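Local coordinates for cell wall surface anchor family protein (PDB 3TW0) that probably mediates adhesion of Group B Streptococcus to host surfaces as the tip pilin of its pili, this chain containing a magnesium-binding von Willebrand factor A domain, at residues A[27-33]-A[325-330]; A[41-46]-A[120-126]; A[172-176]-A[338-342]; A[207-211]-A[307-312]; A[228-232]-A[330-334]. The protein carries 2 engineered substitutions. One frame throughout, in Å; residues are numbered along the deposited sequence.

Contact 1: residues A[27-33]-A[325-330]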
# COMPACT_ATOMS: atom_id res chain seq x y z
N ARG A 27 7.39 -2.43 -16.63
CA ARG A 27 7.15 -1.02 -16.21
C ARG A 27 8.39 -0.15 -16.26
O ARG A 27 9.51 -0.65 -16.15
CB ARG A 27 6.57 -0.94 -14.78
CG ARG A 27 5.21 -1.60 -14.57
CD ARG A 27 4.08 -0.77 -15.20
NE ARG A 27 2.76 -1.35 -14.94
CZ ARG A 27 1.89 -0.88 -14.05
NH1 ARG A 27 2.17 0.20 -13.31
NH2 ARG A 27 0.72 -1.48 -13.90
N ALA A 28 8.15 1.16 -16.35
CA ALA A 28 9.21 2.17 -16.47
C ALA A 28 10.24 1.76 -17.51
O ALA A 28 11.43 1.69 -17.20
CB ALA A 28 9.89 2.41 -15.11
N ASN A 29 9.75 1.44 -18.72
CA ASN A 29 10.63 1.14 -19.85
C ASN A 29 11.60 -0.03 -19.53
O ASN A 29 12.83 0.10 -19.61
CB ASN A 29 11.33 2.45 -20.28
CG ASN A 29 12.47 2.23 -21.24
OD1 ASN A 29 12.27 1.86 -22.40
ND2 ASN A 29 13.69 2.48 -20.76
N ASN A 30 11.00 -1.16 -19.13
CA ASN A 30 11.72 -2.38 -18.73
C ASN A 30 12.80 -2.21 -17.66
O ASN A 30 13.92 -2.71 -17.79
CB ASN A 30 12.25 -3.10 -19.95
CG ASN A 30 11.20 -3.31 -20.97
OD1 ASN A 30 10.35 -4.18 -20.82
ND2 ASN A 30 11.21 -2.49 -22.01
N SER A 31 12.42 -1.51 -16.59
CA SER A 31 13.31 -1.26 -15.46
C SER A 31 13.57 -2.53 -14.64
O SER A 31 14.43 -2.52 -13.75
CB SER A 31 12.73 -0.16 -14.57
OG SER A 31 13.08 1.12 -15.05
N GLN A 32 12.84 -3.61 -14.94
CA GLN A 32 12.95 -4.93 -14.28
C GLN A 32 12.86 -4.85 -12.76
O GLN A 32 13.65 -5.46 -12.03
CB GLN A 32 14.19 -5.68 -14.74
CG GLN A 32 14.22 -5.99 -16.24
CD GLN A 32 15.51 -6.69 -16.68
OE1 GLN A 32 15.47 -7.76 -17.27
NE2 GLN A 32 16.66 -6.08 -16.40
N ARG A 33 11.87 -4.09 -12.30
CA ARG A 33 11.69 -3.84 -10.89
C ARG A 33 11.62 -5.12 -10.06
O ARG A 33 12.42 -5.30 -9.15
CB ARG A 33 10.48 -2.94 -10.67
CG ARG A 33 10.76 -1.47 -10.90
CD ARG A 33 9.53 -0.70 -10.67
NE ARG A 33 9.76 0.72 -10.84
CZ ARG A 33 8.87 1.58 -11.32
NH1 ARG A 33 7.67 1.15 -11.69
NH2 ARG A 33 9.18 2.88 -11.43
N ILE A 325 13.87 0.74 -5.94
CA ILE A 325 14.12 0.07 -7.20
C ILE A 325 13.44 0.78 -8.37
O ILE A 325 12.23 0.92 -8.39
CB ILE A 325 13.70 -1.41 -7.15
CG1 ILE A 325 14.48 -2.13 -6.04
CG2 ILE A 325 13.89 -2.08 -8.54
CD1 ILE A 325 15.02 -3.44 -6.44
N GLY A 326 14.25 1.20 -9.35
CA GLY A 326 13.77 1.90 -10.54
C GLY A 326 12.75 2.98 -10.23
O GLY A 326 11.60 2.90 -10.68
N VAL A 327 13.17 4.00 -9.48
CA VAL A 327 12.25 4.94 -8.81
C VAL A 327 11.83 6.07 -9.75
O VAL A 327 12.68 6.88 -10.18
CB VAL A 327 12.92 5.55 -7.52
CG1 VAL A 327 11.99 6.56 -6.80
CG2 VAL A 327 13.36 4.44 -6.55
N ASN A 328 10.54 6.15 -10.06
CA ASN A 328 10.02 7.26 -10.87
C ASN A 328 8.67 7.83 -10.42
O ASN A 328 8.20 8.78 -11.03
CB ASN A 328 9.96 6.90 -12.38
CG ASN A 328 8.79 5.97 -12.72
OD1 ASN A 328 7.98 5.64 -11.86
ND2 ASN A 328 8.73 5.52 -13.97
N GLY A 329 8.04 7.25 -9.40
CA GLY A 329 6.73 7.75 -8.94
C GLY A 329 5.46 7.16 -9.54
O GLY A 329 4.36 7.65 -9.25
N ASP A 330 5.57 6.08 -10.32
CA ASP A 330 4.39 5.42 -10.91
C ASP A 330 3.57 4.65 -9.84
O ASP A 330 4.14 3.85 -9.11
CB ASP A 330 4.81 4.51 -12.08
CG ASP A 330 3.61 3.88 -12.85
OD1 ASP A 330 2.55 4.54 -13.04
OD2 ASP A 330 3.74 2.72 -13.30
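Arg27 opens segment 27-33 with the one salt bridge of this contact: its NH1 lies 3.0 Å from Asp330 OD2, at the edge of the guanidinium and near its plane. Ala28 adds a small packing contact, CB to Asn328 ND2 at 3.5 Å, while its carbonyl accepts a hydrogen bond from the Ser31 hydroxyl (OG to Ala28 O, 2.8 Å). Near Ser31 the backbone of Gly326 passes so close that a CB on that glycine would sit 3.3 Å from Ser31 CB and 3.4 Å from Arg33 CG. Arg33 buries most surface. It reaches along the loop and gives Gly326 O two hydrogen bonds, from NH2 at 2.5 Å and from NE at 2.9 Å, with weak ones from NE to Ile325 O (3.5 Å) and from NH2 to Asn328 OD1 (3.0 Å). That same OD1 takes the backbone N of Asp330 at 2.9 Å, an Asx turn. Arg33 NH1 bonds Ser22 O, beside the magnesium site, and forms a long, weak ion pair with Asp173. The buried guanidinium is thus met mainly by neutral carbonyl oxygens, while Asp330 has its close ionic partner in Arg27.

Contact 2: residues A[41-46]-A[120-126]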
# COMPACT_ATOMS: atom_id res chain seq x y z
N VAL A 41 16.72 -9.12 -2.42
CA VAL A 41 16.27 -9.97 -1.29
C VAL A 41 17.12 -11.25 -1.14
O VAL A 41 17.64 -11.55 -0.07
CB VAL A 41 14.77 -10.31 -1.37
CG1 VAL A 41 14.36 -11.29 -0.24
CG2 VAL A 41 13.94 -9.06 -1.33
N GLU A 42 17.27 -12.02 -2.23
CA GLU A 42 18.17 -13.19 -2.21
C GLU A 42 19.53 -12.86 -1.59
O GLU A 42 20.06 -13.63 -0.77
CB GLU A 42 18.38 -13.71 -3.63
CG GLU A 42 17.35 -14.73 -4.06
CD GLU A 42 17.36 -15.02 -5.55
OE1 GLU A 42 18.10 -14.37 -6.32
OE2 GLU A 42 16.59 -15.91 -5.97
N LYS A 43 20.10 -11.72 -1.99
CA LYS A 43 21.43 -11.31 -1.52
C LYS A 43 21.38 -10.96 -0.05
O LYS A 43 22.30 -11.26 0.71
CB LYS A 43 21.98 -10.12 -2.32
CG LYS A 43 23.03 -10.46 -3.38
CD LYS A 43 22.50 -10.32 -4.83
CE LYS A 43 22.31 -8.85 -5.26
NZ LYS A 43 23.40 -7.96 -4.78
N LEU A 44 20.30 -10.32 0.37
CA LEU A 44 20.18 -9.94 1.78
C LEU A 44 20.04 -11.18 2.67
O LEU A 44 20.77 -11.34 3.66
CB LEU A 44 19.08 -8.92 1.98
CG LEU A 44 18.99 -8.52 3.44
CD1 LEU A 44 20.06 -7.51 3.87
CD2 LEU A 44 17.66 -7.97 3.67
N ILE A 45 19.14 -12.08 2.30
CA ILE A 45 18.97 -13.32 3.02
C ILE A 45 20.31 -14.06 3.17
O ILE A 45 20.67 -14.42 4.29
CB ILE A 45 17.90 -14.26 2.35
CG1 ILE A 45 16.50 -13.58 2.27
CG2 ILE A 45 17.82 -15.59 3.09
CD1 ILE A 45 15.80 -13.31 3.62
N ASP A 46 21.03 -14.26 2.07
CA ASP A 46 22.31 -14.99 2.13
C ASP A 46 23.28 -14.27 3.07
O ASP A 46 23.97 -14.92 3.86
CB ASP A 46 22.97 -15.15 0.75
CG ASP A 46 22.20 -16.08 -0.16
OD1 ASP A 46 21.40 -16.91 0.34
OD2 ASP A 46 22.39 -15.96 -1.40
N LEU A 120 11.85 -20.09 2.35
CA LEU A 120 11.73 -18.62 2.19
C LEU A 120 12.24 -18.17 0.81
O LEU A 120 11.50 -17.56 0.03
CB LEU A 120 12.45 -17.90 3.34
CG LEU A 120 12.35 -16.40 3.50
CD1 LEU A 120 12.64 -16.02 4.95
CD2 LEU A 120 13.29 -15.72 2.53
N LYS A 121 13.48 -18.54 0.48
CA LYS A 121 14.08 -18.12 -0.77
C LYS A 121 13.34 -18.67 -2.01
O LYS A 121 13.29 -17.98 -3.03
CB LYS A 121 15.57 -18.49 -0.82
CG LYS A 121 16.46 -17.83 0.24
CD LYS A 121 17.92 -18.26 0.05
CE LYS A 121 18.48 -17.58 -1.19
NZ LYS A 121 19.83 -18.07 -1.65
N SER A 122 12.77 -19.87 -1.92
CA SER A 122 11.94 -20.44 -3.01
C SER A 122 10.64 -19.65 -3.22
O SER A 122 10.04 -19.67 -4.30
CB SER A 122 11.60 -21.92 -2.74
OG SER A 122 10.50 -22.06 -1.84
N ARG A 123 10.21 -18.94 -2.19
CA ARG A 123 8.99 -18.15 -2.28
C ARG A 123 9.19 -16.70 -2.76
O ARG A 123 8.21 -15.95 -2.91
CB ARG A 123 8.29 -18.18 -0.94
CG ARG A 123 7.66 -19.52 -0.64
CD ARG A 123 6.85 -19.42 0.61
NE ARG A 123 6.45 -20.74 1.06
CZ ARG A 123 5.99 -21.00 2.28
NH1 ARG A 123 5.88 -20.05 3.18
NH2 ARG A 123 5.63 -22.23 2.59
N ILE A 124 10.44 -16.32 -3.03
CA ILE A 124 10.75 -14.98 -3.52
C ILE A 124 10.30 -14.86 -4.99
O ILE A 124 10.89 -15.46 -5.87
CB ILE A 124 12.28 -14.69 -3.40
CG1 ILE A 124 12.73 -14.59 -1.94
CG2 ILE A 124 12.68 -13.42 -4.14
CD1 ILE A 124 14.24 -14.65 -1.80
N PRO A 125 9.25 -14.06 -5.27
CA PRO A 125 8.90 -13.84 -6.68
C PRO A 125 9.94 -12.96 -7.42
O PRO A 125 10.65 -12.14 -6.79
CB PRO A 125 7.58 -13.08 -6.58
CG PRO A 125 7.74 -12.26 -5.32
CD PRO A 125 8.41 -13.25 -4.36
N LYS A 126 10.01 -13.13 -8.74
CA LYS A 126 10.92 -12.39 -9.61
C LYS A 126 10.09 -11.63 -10.64
O LYS A 126 10.62 -11.02 -11.57
CB LYS A 126 11.89 -13.37 -10.31
CG LYS A 126 12.78 -14.19 -9.35
CD LYS A 126 13.90 -13.34 -8.77
CE LYS A 126 14.84 -14.15 -7.86
NZ LYS A 126 15.77 -15.00 -8.65
O HOH W 1 15.89 -17.55 -4.03
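Apolar packing, salt bridges and one water hold helix 33-48 against the end of helix 114-122 and the turn that follows it, with Glu42 and Lys121 closest in backbone (CA to CA 6.6 Å). The apolar layer comes from side chains directed inward. Val41 CG1 meets Ile124 CD1 at 3.7 Å, and Ile45 CD1 meets Leu120 CD2 at 3.6 Å. Longer polar residues lend their carbons as well: Glu42 CG packs on Ile124 CD1 (3.8 Å), and Lys121 CG on Ile45 CG2 (3.9 Å). Beneath this layer lies the parallel sheet, where Val41 and Ile45 touch Val15 while Leu120 and Ile124 touch Leu58. The salt bridges lie further out. Asp46 OD1 receives Lys121 NZ at 2.8 Å. Glu42 OE2 receives Lys126 NZ at 2.9 Å, with a weak second bond from that NZ to Glu42 OE1 at 3.4 Å. One water donates to Glu42 OE2 (2.6 Å) and to Lys121 O (2.8 Å), joining carboxylate to carbonyl. Both acids belong to helix 33-48 and both lysines to 120-126, so the charges are complementary along the seam, and the aliphatic parts of Glu42 and Lys121 extend the apolar core toward solvent.

Contact 3: residues A[172-176]-A[338-342]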
# COMPACT_ATOMS: atom_id res chain seq x y z
N THR A 172 11.24 -1.77 -2.55
CA THR A 172 10.02 -1.21 -3.13
C THR A 172 10.39 -0.14 -4.14
O THR A 172 11.53 0.32 -4.17
CB THR A 172 9.13 -0.61 -1.99
OG1 THR A 172 7.98 0.06 -2.53
CG2 THR A 172 9.92 0.39 -1.12
N ASP A 173 9.44 0.26 -4.98
CA ASP A 173 9.67 1.42 -5.85
C ASP A 173 9.19 2.73 -5.18
O ASP A 173 9.30 3.81 -5.76
CB ASP A 173 9.05 1.21 -7.25
CG ASP A 173 7.54 1.07 -7.22
OD1 ASP A 173 6.92 1.54 -6.24
OD2 ASP A 173 6.96 0.54 -8.17
N GLY A 174 8.68 2.61 -3.95
CA GLY A 174 8.38 3.78 -3.12
C GLY A 174 7.09 4.53 -3.36
O GLY A 174 6.98 5.71 -2.98
N VAL A 175 6.10 3.89 -3.99
CA VAL A 175 4.84 4.62 -4.27
C VAL A 175 3.63 3.91 -3.71
O VAL A 175 3.03 3.06 -4.40
CB VAL A 175 4.65 4.91 -5.79
CG1 VAL A 175 3.41 5.78 -6.02
CG2 VAL A 175 5.91 5.56 -6.41
N PRO A 176 3.26 4.22 -2.46
CA PRO A 176 2.09 3.56 -1.89
C PRO A 176 0.82 4.14 -2.47
O PRO A 176 0.74 5.36 -2.72
CB PRO A 176 2.20 3.86 -0.40
CG PRO A 176 2.86 5.24 -0.36
CD PRO A 176 3.86 5.19 -1.50
N ALA A 338 8.44 10.05 -4.18
CA ALA A 338 8.73 8.65 -3.87
C ALA A 338 9.96 8.51 -2.97
O ALA A 338 9.89 7.82 -1.97
CB ALA A 338 8.90 7.83 -5.15
N GLU A 339 11.07 9.20 -3.29
CA GLU A 339 12.30 9.18 -2.46
C GLU A 339 12.05 9.70 -1.05
O GLU A 339 12.46 9.07 -0.05
CB GLU A 339 13.43 10.03 -3.08
CG GLU A 339 13.66 9.80 -4.55
CD GLU A 339 15.04 10.27 -5.01
OE1 GLU A 339 15.64 11.16 -4.35
OE2 GLU A 339 15.52 9.73 -6.02
N LYS A 340 11.45 10.89 -0.97
CA LYS A 340 11.11 11.50 0.28
C LYS A 340 10.25 10.52 1.08
O LYS A 340 10.50 10.29 2.24
CB LYS A 340 10.36 12.82 0.04
CG LYS A 340 11.29 14.00 -0.34
CD LYS A 340 10.45 15.26 -0.58
CE LYS A 340 11.32 16.49 -0.85
NZ LYS A 340 10.46 17.71 -1.05
N PHE A 341 9.25 9.92 0.43
CA PHE A 341 8.43 8.93 1.13
C PHE A 341 9.26 7.77 1.68
O PHE A 341 9.13 7.41 2.87
CB PHE A 341 7.27 8.39 0.28
CG PHE A 341 6.59 7.22 0.94
CD1 PHE A 341 5.83 7.41 2.09
CD2 PHE A 341 6.80 5.93 0.47
CE1 PHE A 341 5.23 6.31 2.73
CE2 PHE A 341 6.22 4.84 1.09
CZ PHE A 341 5.43 5.02 2.21
N MET A 342 10.14 7.21 0.86
CA MET A 342 10.96 6.12 1.32
C MET A 342 11.87 6.49 2.45
O MET A 342 12.04 5.71 3.40
CB MET A 342 11.74 5.48 0.15
CG MET A 342 10.85 4.61 -0.75
SD MET A 342 11.74 3.92 -2.18
CE MET A 342 12.51 2.53 -1.41
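Ala338 starts the helical side and sits nearest the loop, its CA 4.9 Å from the CA of Gly174. Its CA makes a CA-H...O contact with Gly174 O (3.5 Å, 132° at the hydrogen), and its CB packs on Val175 CG2 at 4.0 Å. One turn on, Phe341 takes Pro176 over one face of its ring: Pro176 CG is 3.8 Å from the ring centroid and 19° off the normal, a CH-pi contact. Met342 lies along the loop, SD 3.5 Å from Gly174 CA and CE 3.4 Å from Thr172 CG2. A CB on Gly174 would come 2.6 Å from that sulfur, a clash. The polar side chains of Thr172 and Asp173 bond elsewhere: Thr172 OG1 bonds Asp18 and accepts Gly174 N at 3.0 Å, an ST turn, while Asp173 OD2 bonds Ser22. Gly174 O is buried without a hydrogen-bond partner. Residues 338-342 therefore meet the loop through apolar, CH-pi and CA-H...O contacts, backing an Asp173 that binds Mg(2+) in another structure of this protein, consistent with a metal ion-dependent adhesion site (MIDAS).

Contact 4: residues A[207-211]-A[307-312]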
# COMPACT_ATOMS: atom_id res chain seq x y z
N SER A 207 5.11 13.30 15.50
CA SER A 207 5.38 13.04 14.07
C SER A 207 4.49 11.93 13.50
O SER A 207 4.66 11.57 12.34
CB SER A 207 6.82 12.56 13.85
OG SER A 207 7.08 11.40 14.61
N GLY A 208 3.62 11.36 14.32
CA GLY A 208 2.80 10.20 13.89
C GLY A 208 1.46 10.14 14.58
O GLY A 208 1.10 11.02 15.38
N ILE A 209 0.72 9.06 14.30
CA ILE A 209 -0.59 8.81 14.85
C ILE A 209 -0.63 7.35 15.27
O ILE A 209 -0.10 6.46 14.55
CB ILE A 209 -1.70 9.06 13.80
CG1 ILE A 209 -1.74 10.54 13.39
CG2 ILE A 209 -3.06 8.59 14.31
CD1 ILE A 209 -2.85 10.91 12.35
N LEU A 210 -1.23 7.09 16.43
CA LEU A 210 -1.28 5.74 16.96
C LEU A 210 -2.25 4.89 16.15
O LEU A 210 -3.20 5.41 15.57
CB LEU A 210 -1.68 5.73 18.45
CG LEU A 210 -0.65 6.17 19.49
CD1 LEU A 210 -1.32 6.39 20.86
CD2 LEU A 210 0.59 5.23 19.63
N GLN A 211 -2.02 3.58 16.12
CA GLN A 211 -2.94 2.64 15.48
C GLN A 211 -4.41 2.86 15.87
O GLN A 211 -5.32 2.81 15.01
CB GLN A 211 -2.54 1.18 15.75
CG GLN A 211 -3.39 0.18 14.95
CD GLN A 211 -2.79 -1.20 14.90
OE1 GLN A 211 -1.65 -1.40 14.46
NE2 GLN A 211 -3.57 -2.19 15.31
N LEU A 307 2.79 8.71 8.93
CA LEU A 307 2.24 8.96 10.25
C LEU A 307 2.09 7.65 11.00
O LEU A 307 2.43 7.55 12.19
CB LEU A 307 0.93 9.73 10.15
CG LEU A 307 0.97 11.20 9.72
CD1 LEU A 307 -0.43 11.67 9.36
CD2 LEU A 307 1.60 12.13 10.81
N TYR A 308 1.60 6.61 10.32
CA TYR A 308 1.50 5.34 10.99
C TYR A 308 2.89 4.82 11.36
O TYR A 308 3.10 4.31 12.47
CB TYR A 308 0.78 4.28 10.14
CG TYR A 308 1.11 2.93 10.68
CD1 TYR A 308 0.40 2.39 11.74
CD2 TYR A 308 2.21 2.24 10.20
CE1 TYR A 308 0.75 1.16 12.29
CE2 TYR A 308 2.58 1.02 10.73
CZ TYR A 308 1.85 0.48 11.77
OH TYR A 308 2.25 -0.74 12.27
N PHE A 309 3.84 4.94 10.43
CA PHE A 309 5.21 4.50 10.66
C PHE A 309 5.78 5.20 11.89
O PHE A 309 6.27 4.56 12.82
CB PHE A 309 6.08 4.78 9.43
CG PHE A 309 7.52 4.33 9.57
CD1 PHE A 309 7.90 3.03 9.22
CD2 PHE A 309 8.49 5.22 10.05
CE1 PHE A 309 9.25 2.61 9.37
CE2 PHE A 309 9.82 4.82 10.20
CZ PHE A 309 10.20 3.52 9.85
N ASN A 310 5.68 6.53 11.89
CA ASN A 310 6.26 7.34 12.95
C ASN A 310 5.56 7.17 14.29
O ASN A 310 6.16 7.37 15.33
CB ASN A 310 6.29 8.82 12.55
CG ASN A 310 7.35 9.13 11.49
OD1 ASN A 310 8.30 8.37 11.33
ND2 ASN A 310 7.20 10.25 10.78
N GLY A 311 4.30 6.79 14.27
CA GLY A 311 3.54 6.60 15.50
C GLY A 311 3.75 5.24 16.15
O GLY A 311 3.66 5.12 17.38
N ASN A 312 4.00 4.21 15.35
CA ASN A 312 3.87 2.82 15.81
C ASN A 312 5.09 1.94 15.53
O ASN A 312 5.25 0.88 16.16
CB ASN A 312 2.60 2.18 15.20
CG ASN A 312 1.32 2.98 15.47
OD1 ASN A 312 0.65 2.73 16.46
ND2 ASN A 312 0.99 3.93 14.58
O HOH W 2 5.29 12.83 10.05
O HOH W 3 0.93 -1.25 14.50
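Residues 207-211 run in a largely extended course across the last turns of helix 302-312, and their polar groups pair with backbone and asparagine side chains there. Ile209 N donates to Leu307 O (3.1 Å, 158°). That carbonyl also accepts the intrahelical bond from Gly311 N at 2.9 Å, so it serves two donors. Closeness makes this possible: Gly208 CA is 3.9 Å from Leu307 CA, and a CB on Gly208 would fall 2.2 Å from Gly311 N. Asn312 works in both directions. Its OD1 accepts Gln211 N at 2.8 Å; its ND2 gives a weak bond to Ile209 O (2.8 Å, 129°) and a straighter one to Tyr308 O within the helix (3.0 Å, 166°). At the other end, Asn310 ND2 donates to Ser207 O at 3.3 Å, and a water bridges the same two atoms, 2.7 Å from Ser207 O and 3.3 Å from Asn310 ND2. Asn310 OD1 is taken by Arg314, and Ser207 OG by Asp205. A second water lies 2.6 Å from both Gln211 OE1 and Tyr308 OH. Apolar closure comes from Ile209 CD1 on Leu307 CD1 (3.9 Å), with Phe196 of helix 192-201 touching both residues. Helix 302-312 lies in the chain between the adjacent parallel strands 165-172 and 319-324, a much-extended beta-alpha-beta crossover of the von Willebrand factor A fold.

Contact 5: residues A[228-232]-A[330-334]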
# COMPACT_ATOMS: atom_id res chain seq x y z
N GLY A 228 -5.12 1.26 -5.52
CA GLY A 228 -4.01 1.14 -6.46
C GLY A 228 -3.98 2.11 -7.65
O GLY A 228 -3.07 2.08 -8.45
N GLU A 229 -4.97 2.97 -7.77
CA GLU A 229 -5.09 3.87 -8.91
C GLU A 229 -3.97 4.93 -8.86
O GLU A 229 -3.35 5.25 -9.87
CB GLU A 229 -6.51 4.50 -8.86
CG GLU A 229 -6.87 5.57 -9.89
CD GLU A 229 -7.26 4.99 -11.25
OE1 GLU A 229 -8.21 4.16 -11.29
OE2 GLU A 229 -6.63 5.37 -12.26
N SER A 230 -3.65 5.41 -7.65
CA SER A 230 -2.75 6.57 -7.52
C SER A 230 -2.17 6.78 -6.11
O SER A 230 -2.76 6.43 -5.12
CB SER A 230 -3.47 7.87 -7.99
OG SER A 230 -2.62 9.01 -7.88
N PHE A 231 -0.97 7.33 -6.07
CA PHE A 231 -0.38 7.86 -4.86
C PHE A 231 -1.30 8.95 -4.27
O PHE A 231 -1.38 9.11 -3.06
CB PHE A 231 0.98 8.45 -5.22
CG PHE A 231 1.69 9.10 -4.08
CD1 PHE A 231 2.32 8.33 -3.11
CD2 PHE A 231 1.78 10.49 -4.00
CE1 PHE A 231 3.02 8.95 -2.05
CE2 PHE A 231 2.47 11.11 -2.96
CZ PHE A 231 3.08 10.33 -1.98
N LYS A 232 -2.00 9.68 -5.14
CA LYS A 232 -2.85 10.79 -4.70
C LYS A 232 -4.27 10.37 -4.38
O LYS A 232 -4.78 9.44 -4.98
CB LYS A 232 -2.88 11.91 -5.76
CG LYS A 232 -1.57 12.74 -5.84
CD LYS A 232 -1.70 13.92 -6.85
CE LYS A 232 -1.27 13.55 -8.29
NZ LYS A 232 -2.20 12.56 -8.98
N ASP A 330 5.57 6.08 -10.32
CA ASP A 330 4.39 5.42 -10.91
C ASP A 330 3.57 4.65 -9.84
O ASP A 330 4.14 3.85 -9.11
CB ASP A 330 4.81 4.51 -12.08
CG ASP A 330 3.61 3.88 -12.85
OD1 ASP A 330 2.55 4.54 -13.04
OD2 ASP A 330 3.74 2.72 -13.30
N PRO A 331 2.25 4.92 -9.75
CA PRO A 331 1.46 6.00 -10.40
C PRO A 331 1.18 7.24 -9.52
O PRO A 331 0.91 7.11 -8.32
CB PRO A 331 0.12 5.31 -10.67
CG PRO A 331 -0.05 4.43 -9.42
CD PRO A 331 1.36 3.97 -9.04
N GLY A 332 1.26 8.44 -10.12
CA GLY A 332 0.72 9.69 -9.53
C GLY A 332 1.63 10.46 -8.59
O GLY A 332 1.24 11.50 -8.06
N ALA A 333 2.84 9.95 -8.38
CA ALA A 333 3.83 10.68 -7.62
C ALA A 333 4.96 11.11 -8.54
O ALA A 333 5.11 10.60 -9.64
CB ALA A 333 4.35 9.83 -6.46
N THR A 334 5.73 12.07 -8.11
CA THR A 334 6.95 12.42 -8.83
C THR A 334 8.07 11.54 -8.28
O THR A 334 7.92 10.94 -7.21
CB THR A 334 7.34 13.85 -8.54
OG1 THR A 334 7.54 13.97 -7.13
CG2 THR A 334 6.24 14.81 -9.00
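An ST turn shapes one side of this loop-to-loop contact in the von Willebrand factor A domain: Ser230 OG accepts Lys232 N at 2.9 Å (157°). Against it lies the loop before helix 335-344, and three residues, Pro331, Gly332 and Phe231, bury most of the surface. Pro331 buries the most. It follows a cis peptide bond, and its ring is directed at the opposing backbone, with CG 3.4 Å from Glu229 O and 3.9 Å from Gly228 O. Its carbonyl makes the one hydrogen bond between the segments, accepting Phe231 N at 2.9 Å and 163°, a nearly straight geometry. The Pro331 side chain is also about 5 Å from the bound magnesium ion, which places this contact at the rim of the metal site. Gly332 comes next, its CA 5.1 Å from that of Ser230. With phi of 86° it adopts a conformation easy for glycine, and a CB there would stand 2.3 Å from Ser230 OG, a clash. Its carbonyl O is approached by Lys232 CE at 3.2 Å. Phe231, the third, also touches Val175 and Pro176, so it joins the loop after strand 165-172 to segment 330-334. Over one face of its ring sits Ala333 CB, 4.0 Å from the centroid and 27° off the normal, with 3.6 Å between Ala333 CB and Phe231 CD2.

Overall arrangement
Contacts 1, 3 and 5 form one cluster beside the magnesium site, with centres 10 to 13 Å apart. Contacts 1 and 5 share Asp330 in the loop between strand 319-324 and helix 335-344; contact 3 touches both, through Ile325 N to Thr172 O (3.0 Å) and through Val175 and Pro176 against Phe231. Contact 2 lies about 20 Å (centres) from contact 1, further along helix 33-48, and contact 4 about 17 Å from contact 3. Along the chain contact 2 is nested within contact 1, and contacts 4 and 5, which cross each other, within contact 3. Remote segments thus converge around the parallel sheet, and those nearest the metal are tied together across sequence distance.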